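Long-range contacts in sortase SrtE1 (Streptomyces coelicolor, PDB 5CUW), which anchors surface proteins to the cell wall by transpeptidation, recognising Leu-Ala-x-Thr-Gly sorting signals in preference to Leu-Pro-x-Thr-Gly: residues E56-K61 with G70-D75; K121-K126 with V180-R185. All coordinates share one frame; numbering follows the deposited sequence.

Contact 1. Residues E56-K61 with G70-D75; sequences EGISSK and GHYAED
Glu56 and His71 lie side by side as partners in a parallel bridge. From Glu56 CB, CG stands anti to the backbone N (chi1 -175°) and passes 3.8 Å from Ala73 CB. The bend at chi2 then turns CD toward the imidazole. OE1 accepts a hydrogen bond from His71 ND1 at 2.7 Å, on its syn side and close to the ring plane; OE2 rests 3.2 Å from Ala73 CB, where the short alanine side chain lets the carboxylate come close. With NE2 bonded to Thr79, both ring nitrogens are engaged, which should hold the imidazole in one orientation.

Gly57 N bonds to His71 O at 2.9 Å, and its backbone angles are ones only glycine takes easily. Gly70 is equally apt, since a CB there would run into Gly57 O. Beyond, Ile58 sets CG2 over the centre of the Tyr72 ring, a CH-pi contact at 4.1 Å, while CD1 touches CE2. Tyr72 OH bonds to Thr161. The two segments lie at the strand ends of the beta-alpha-beta unit of strand 50-56, helix 60-64 and strand 69-71, and Ile58 backs one face of Tyr72, the inferred substrate-recognition residue of this sortase, near Arg172.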
loop_
_atom_site.group_PDB
_atom_site.type_symbol
_atom_site.label_atom_id
_atom_site.label_comp_id
_atom_site.label_asym_id
_atom_site.label_seq_id
_atom_site.Cartn_x
_atom_site.Cartn_y
_atom_site.Cartn_z
ATOM N N GLU A 56 -5.365 -8.200 -7.323
ATOM C CA GLU A 56 -6.175 -7.150 -7.927
ATOM C C GLU A 56 -7.542 -7.096 -7.240
ATOM O O GLU A 56 -8.210 -8.117 -7.109
ATOM C CB GLU A 56 -6.331 -7.398 -9.438
ATOM C CG GLU A 56 -7.063 -6.285 -10.193
ATOM C CD GLU A 56 -6.248 -4.999 -10.314
ATOM O OE1 GLU A 56 -5.327 -4.787 -9.499
ATOM O OE2 GLU A 56 -6.526 -4.190 -11.229
ATOM N N GLY A 57 -7.955 -5.910 -6.797
ATOM C CA GLY A 57 -9.250 -5.760 -6.154
ATOM C C GLY A 57 -9.171 -5.894 -4.646
ATOM O O GLY A 57 -8.210 -6.452 -4.113
ATOM N N ILE A 58 -10.181 -5.400 -3.944
ATOM C CA ILE A 58 -10.109 -5.411 -2.479
ATOM C C ILE A 58 -11.203 -6.241 -1.828
ATOM O O ILE A 58 -11.555 -6.013 -0.670
ATOM C CB ILE A 58 -10.173 -3.982 -1.907
ATOM C CG1 ILE A 58 -11.441 -3.277 -2.376
ATOM C CG2 ILE A 58 -8.937 -3.192 -2.309
ATOM C CD1 ILE A 58 -11.788 -2.075 -1.539
ATOM N N SER A 59 -11.731 -7.208 -2.573
ATOM C CA SER A 59 -12.717 -8.135 -2.041
ATOM C C SER A 59 -12.245 -8.768 -0.733
ATOM O O SER A 59 -11.096 -9.190 -0.623
ATOM C CB SER A 59 -13.018 -9.231 -3.056
ATOM O OG SER A 59 -13.656 -10.330 -2.432
ATOM N N SER A 60 -13.130 -8.826 0.253
ATOM C CA SER A 60 -12.800 -9.467 1.519
ATOM C C SER A 60 -12.645 -10.963 1.323
ATOM O O SER A 60 -11.648 -11.551 1.734
ATOM C CB SER A 60 -13.870 -9.183 2.567
ATOM O OG SER A 60 -13.827 -7.830 2.965
ATOM N N LYS A 61 -13.632 -11.571 0.672
ATOM C CA LYS A 61 -13.658 -13.010 0.493
ATOM C C LYS A 61 -12.520 -13.509 -0.391
ATOM O O LYS A 61 -11.915 -14.537 -0.098
ATOM C CB LYS A 61 -15.003 -13.442 -0.098
ATOM N N GLY A 70 -4.799 -5.852 -1.097
ATOM C CA GLY A 70 -5.558 -5.614 -2.308
ATOM C C GLY A 70 -5.278 -4.275 -2.941
ATOM O O GLY A 70 -5.220 -3.239 -2.262
ATOM N N HIS A 71 -5.102 -4.306 -4.257
ATOM C CA HIS A 71 -4.970 -3.102 -5.067
ATOM C C HIS A 71 -6.348 -2.551 -5.437
ATOM O O HIS A 71 -7.149 -3.243 -6.063
ATOM C CB HIS A 71 -4.151 -3.413 -6.328
ATOM C CG HIS A 71 -4.067 -2.275 -7.301
ATOM N ND1 HIS A 71 -4.333 -2.429 -8.646
ATOM C CD2 HIS A 71 -3.748 -0.970 -7.127
ATOM C CE1 HIS A 71 -4.171 -1.269 -9.260
ATOM N NE2 HIS A 71 -3.822 -0.365 -8.361
ATOM N N TYR A 72 -6.627 -1.307 -5.059
ATOM C CA TYR A 72 -7.930 -0.712 -5.375
ATOM C C TYR A 72 -8.103 -0.715 -6.890
ATOM O O TYR A 72 -7.291 -0.125 -7.601
ATOM C CB TYR A 72 -8.047 0.708 -4.821
ATOM C CG TYR A 72 -8.267 0.788 -3.319
ATOM C CD1 TYR A 72 -7.196 0.848 -2.442
ATOM C CD2 TYR A 72 -9.552 0.821 -2.789
ATOM C CE1 TYR A 72 -7.394 0.952 -1.071
ATOM C CE2 TYR A 72 -9.756 0.912 -1.420
ATOM C CZ TYR A 72 -8.672 0.974 -0.572
ATOM O OH TYR A 72 -8.866 1.067 0.781
ATOM N N ALA A 73 -9.131 -1.398 -7.381
ATOM C CA ALA A 73 -9.252 -1.605 -8.824
ATOM C C ALA A 73 -10.662 -1.507 -9.395
ATOM O O ALA A 73 -10.833 -1.654 -10.605
ATOM C CB ALA A 73 -8.656 -2.959 -9.199
ATOM N N GLU A 74 -11.669 -1.254 -8.564
ATOM C CA GLU A 74 -13.039 -1.187 -9.083
ATOM C C GLU A 74 -13.850 0.007 -8.572
ATOM O O GLU A 74 -13.440 0.701 -7.645
ATOM C CB GLU A 74 -13.784 -2.483 -8.756
ATOM N N ASP A 75 -15.001 0.239 -9.199
ATOM C CA ASP A 75 -15.967 1.240 -8.739
ATOM C C ASP A 75 -15.439 2.673 -8.780
ATOM O O ASP A 75 -15.832 3.505 -7.960
ATOM C CB ASP A 75 -16.422 0.913 -7.313
#

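Contact 2. Residues K121-K126 with V180-R185; sequences KYFVYK and VEERPR
Tyr122 and Arg183 form a hydrogen-bonded antiparallel pair, each N bonding to the other's carbonyl: Tyr122 N to Arg183 O at 2.7 Å and Arg183 N to Tyr122 O at 2.8 Å. Their CB atoms approach on one face, which Val124 and Glu181 share. There Arg183, extended from CG to NE, leads its guanidinium away from the opposing strand; NH1 meets the syn lone pair of Glu181 OE2 at 2.7 Å, almost in the guanidinium plane. This salt bridge links two residues of the same strand, whose alternation puts both on one face, while NE and NH2 bond to carbonyls of Gly188 and Lys187.

The Tyr122 ring reaches Arg185, whose guanidinium plane is tilted 20° to it; Tyr122 OH sits over a guanidinium face, 3.7 Å from NH1, which is itself paired with Glu117.

On the other face Phe123 and Glu182 point the same way. Glu182 CG is anti to its backbone N (chi1 178°), and its methylene lies 3.6 Å from Phe123 CE1, apolar carbon against ring, before the chain carries its charge onward. OE1 pairs with Arg156 and Lys85, while OE2 makes a salt bridge to Lys121 NZ at 3.5 Å. The lysine runs straight beyond CG until chi4 (-65°), where it bends to set NZ beside this oxygen.

At the far end the compact, beta-branched Val180 packs CG2 on Val124 CG1 at 3.6 Å, and Lys126 crosses Val180 at about a right angle, with CG and CE near its CG2; the valine stays at the surface. Val124 O accepts from Val180 N at 2.8 Å and, weakly, from Glu181 N. Two residues thus face one, a classic beta bulge in the antiparallel pairing of strands 121-134 and 171-184 within the sortase beta-barrel.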
loop_
_atom_site.group_PDB
_atom_site.type_symbol
_atom_site.label_atom_id
_atom_site.label_comp_id
_atom_site.label_asym_id
_atom_site.label_seq_id
_atom_site.Cartn_x
_atom_site.Cartn_y
_atom_site.Cartn_z
ATOM N N LYS A 121 10.418 -5.978 -11.992
ATOM C CA LYS A 121 11.078 -4.881 -11.280
ATOM C C LYS A 121 10.888 -4.917 -9.775
ATOM O O LYS A 121 9.954 -5.537 -9.268
ATOM C CB LYS A 121 10.565 -3.525 -11.785
ATOM C CG LYS A 121 10.873 -3.244 -13.245
ATOM C CD LYS A 121 10.148 -2.015 -13.735
ATOM C CE LYS A 121 10.536 -1.704 -15.169
ATOM N NZ LYS A 121 11.974 -1.341 -15.239
ATOM N N TYR A 122 11.785 -4.225 -9.076
ATOM C CA TYR A 122 11.577 -3.835 -7.688
ATOM C C TYR A 122 11.253 -2.338 -7.634
ATOM O O TYR A 122 11.990 -1.517 -8.177
ATOM C CB TYR A 122 12.816 -4.112 -6.841
ATOM C CG TYR A 122 13.202 -5.562 -6.719
ATOM C CD1 TYR A 122 12.612 -6.378 -5.760
ATOM C CD2 TYR A 122 14.177 -6.113 -7.546
ATOM C CE1 TYR A 122 12.979 -7.723 -5.634
ATOM C CE2 TYR A 122 14.546 -7.449 -7.429
ATOM C CZ TYR A 122 13.944 -8.243 -6.470
ATOM O OH TYR A 122 14.303 -9.559 -6.344
ATOM N N PHE A 123 10.160 -1.986 -6.972
ATOM C CA PHE A 123 9.816 -0.590 -6.748
ATOM C C PHE A 123 10.022 -0.243 -5.283
ATOM O O PHE A 123 9.301 -0.741 -4.417
ATOM C CB PHE A 123 8.371 -0.325 -7.166
ATOM C CG PHE A 123 8.127 -0.535 -8.632
ATOM C CD1 PHE A 123 8.435 0.462 -9.552
ATOM C CD2 PHE A 123 7.587 -1.726 -9.093
ATOM C CE1 PHE A 123 8.204 0.258 -10.917
ATOM C CE2 PHE A 123 7.366 -1.930 -10.435
ATOM C CZ PHE A 123 7.677 -0.940 -11.348
ATOM N N VAL A 124 11.015 0.589 -4.999
ATOM C CA VAL A 124 11.301 0.955 -3.612
ATOM C C VAL A 124 10.681 2.295 -3.255
ATOM O O VAL A 124 11.051 3.317 -3.822
ATOM C CB VAL A 124 12.818 1.023 -3.341
ATOM C CG1 VAL A 124 13.080 1.462 -1.891
ATOM C CG2 VAL A 124 13.465 -0.329 -3.623
ATOM N N TYR A 125 9.742 2.279 -2.314
ATOM C CA TYR A 125 9.182 3.490 -1.755
ATOM C C TYR A 125 9.727 3.735 -0.360
ATOM O O TYR A 125 10.142 2.798 0.331
ATOM C CB TYR A 125 7.657 3.412 -1.677
ATOM C CG TYR A 125 6.939 3.175 -2.988
ATOM C CD1 TYR A 125 6.781 1.891 -3.484
ATOM C CD2 TYR A 125 6.363 4.224 -3.695
ATOM C CE1 TYR A 125 6.098 1.649 -4.679
ATOM C CE2 TYR A 125 5.667 3.988 -4.908
ATOM C CZ TYR A 125 5.540 2.704 -5.383
ATOM O OH TYR A 125 4.851 2.475 -6.575
ATOM N N LYS A 126 9.707 4.991 0.064
ATOM C CA LYS A 126 9.991 5.309 1.465
ATOM C C LYS A 126 8.812 6.044 2.098
ATOM O O LYS A 126 8.182 6.901 1.464
ATOM C CB LYS A 126 11.278 6.123 1.571
ATOM C CG LYS A 126 12.504 5.242 1.322
ATOM C CD LYS A 126 13.818 5.934 1.627
ATOM C CE LYS A 126 14.987 5.023 1.271
ATOM N NZ LYS A 126 16.270 5.773 1.194
ATOM N N VAL A 180 11.625 5.909 -4.557
ATOM C CA VAL A 180 13.007 6.366 -4.583
ATOM C C VAL A 180 13.878 5.549 -5.541
ATOM O O VAL A 180 14.946 6.012 -5.935
ATOM C CB VAL A 180 13.636 6.347 -3.169
ATOM C CG1 VAL A 180 12.880 7.309 -2.263
ATOM C CG2 VAL A 180 13.606 4.952 -2.591
ATOM N N GLU A 181 13.424 4.353 -5.923
ATOM C CA GLU A 181 14.179 3.505 -6.849
ATOM C C GLU A 181 13.249 2.614 -7.678
ATOM O O GLU A 181 12.306 2.027 -7.160
ATOM C CB GLU A 181 15.200 2.623 -6.101
ATOM C CG GLU A 181 16.145 1.879 -7.054
ATOM C CD GLU A 181 17.119 0.902 -6.374
ATOM O OE1 GLU A 181 17.035 0.689 -5.141
ATOM O OE2 GLU A 181 17.975 0.337 -7.097
ATOM N N GLU A 182 13.505 2.556 -8.977
ATOM C CA GLU A 182 12.856 1.587 -9.851
ATOM C C GLU A 182 13.973 0.701 -10.366
ATOM O O GLU A 182 14.828 1.153 -11.128
ATOM C CB GLU A 182 12.095 2.277 -10.994
ATOM C CG GLU A 182 11.433 1.319 -11.975
ATOM C CD GLU A 182 10.684 2.038 -13.097
ATOM O OE1 GLU A 182 10.667 3.286 -13.100
ATOM O OE2 GLU A 182 10.119 1.354 -13.978
ATOM N N ARG A 183 13.983 -0.551 -9.924
ATOM C CA ARG A 183 15.131 -1.431 -10.133
ATOM C C ARG A 183 14.780 -2.695 -10.917
ATOM O O ARG A 183 13.944 -3.492 -10.483
ATOM C CB ARG A 183 15.736 -1.810 -8.779
ATOM C CG ARG A 183 16.973 -2.692 -8.853
ATOM C CD ARG A 183 17.443 -3.039 -7.450
ATOM N NE ARG A 183 18.767 -3.651 -7.453
ATOM C CZ ARG A 183 19.897 -2.974 -7.301
ATOM N NH1 ARG A 183 19.863 -1.657 -7.130
ATOM N NH2 ARG A 183 21.060 -3.611 -7.314
ATOM N N PRO A 184 15.418 -2.879 -12.080
ATOM C CA PRO A 184 15.220 -4.079 -12.896
ATOM C C PRO A 184 15.591 -5.317 -12.112
ATOM O O PRO A 184 16.595 -5.313 -11.392
ATOM C CB PRO A 184 16.179 -3.884 -14.075
ATOM C CG PRO A 184 16.473 -2.439 -14.098
ATOM C CD PRO A 184 16.411 -1.970 -12.675
ATOM N N ARG A 185 14.786 -6.361 -12.255
ATOM C CA ARG A 185 14.995 -7.593 -11.515
ATOM C C ARG A 185 16.380 -8.180 -11.795
ATOM O O ARG A 185 16.968 -8.852 -10.946
ATOM C CB ARG A 185 13.906 -8.604 -11.868
ATOM C CG ARG A 185 13.990 -9.886 -11.069
ATOM C CD ARG A 185 12.724 -10.718 -11.187
ATOM N NE ARG A 185 12.675 -11.746 -10.150
ATOM C CZ ARG A 185 12.123 -11.565 -8.955
ATOM N NH1 ARG A 185 11.563 -10.403 -8.653
ATOM N NH2 ARG A 185 12.124 -12.548 -8.067
#

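Both segments of contact 1 precede those of contact 2 in the sequence, and the centres of the two contacts lie 23 Å apart, with nearest atoms about 9 Å apart. Both belong to the same mixed sheet, in different regions. Residues 56-61 and 70-75 leave the parallel pair of strands 50-56 and 69-71; residues 121-126 and 180-185 belong to the antiparallel pair 121-134 and 171-184. In one direction round the sheet, strands 87-92 and 156-164 separate the pairs; in the other, 39-45 and 113-117 do. Contact 1 carries the inferred recognition tyrosine near the active site, whereas contact 2, far from the inferred catalytic residues, joins the last strand to one of its two neighbours.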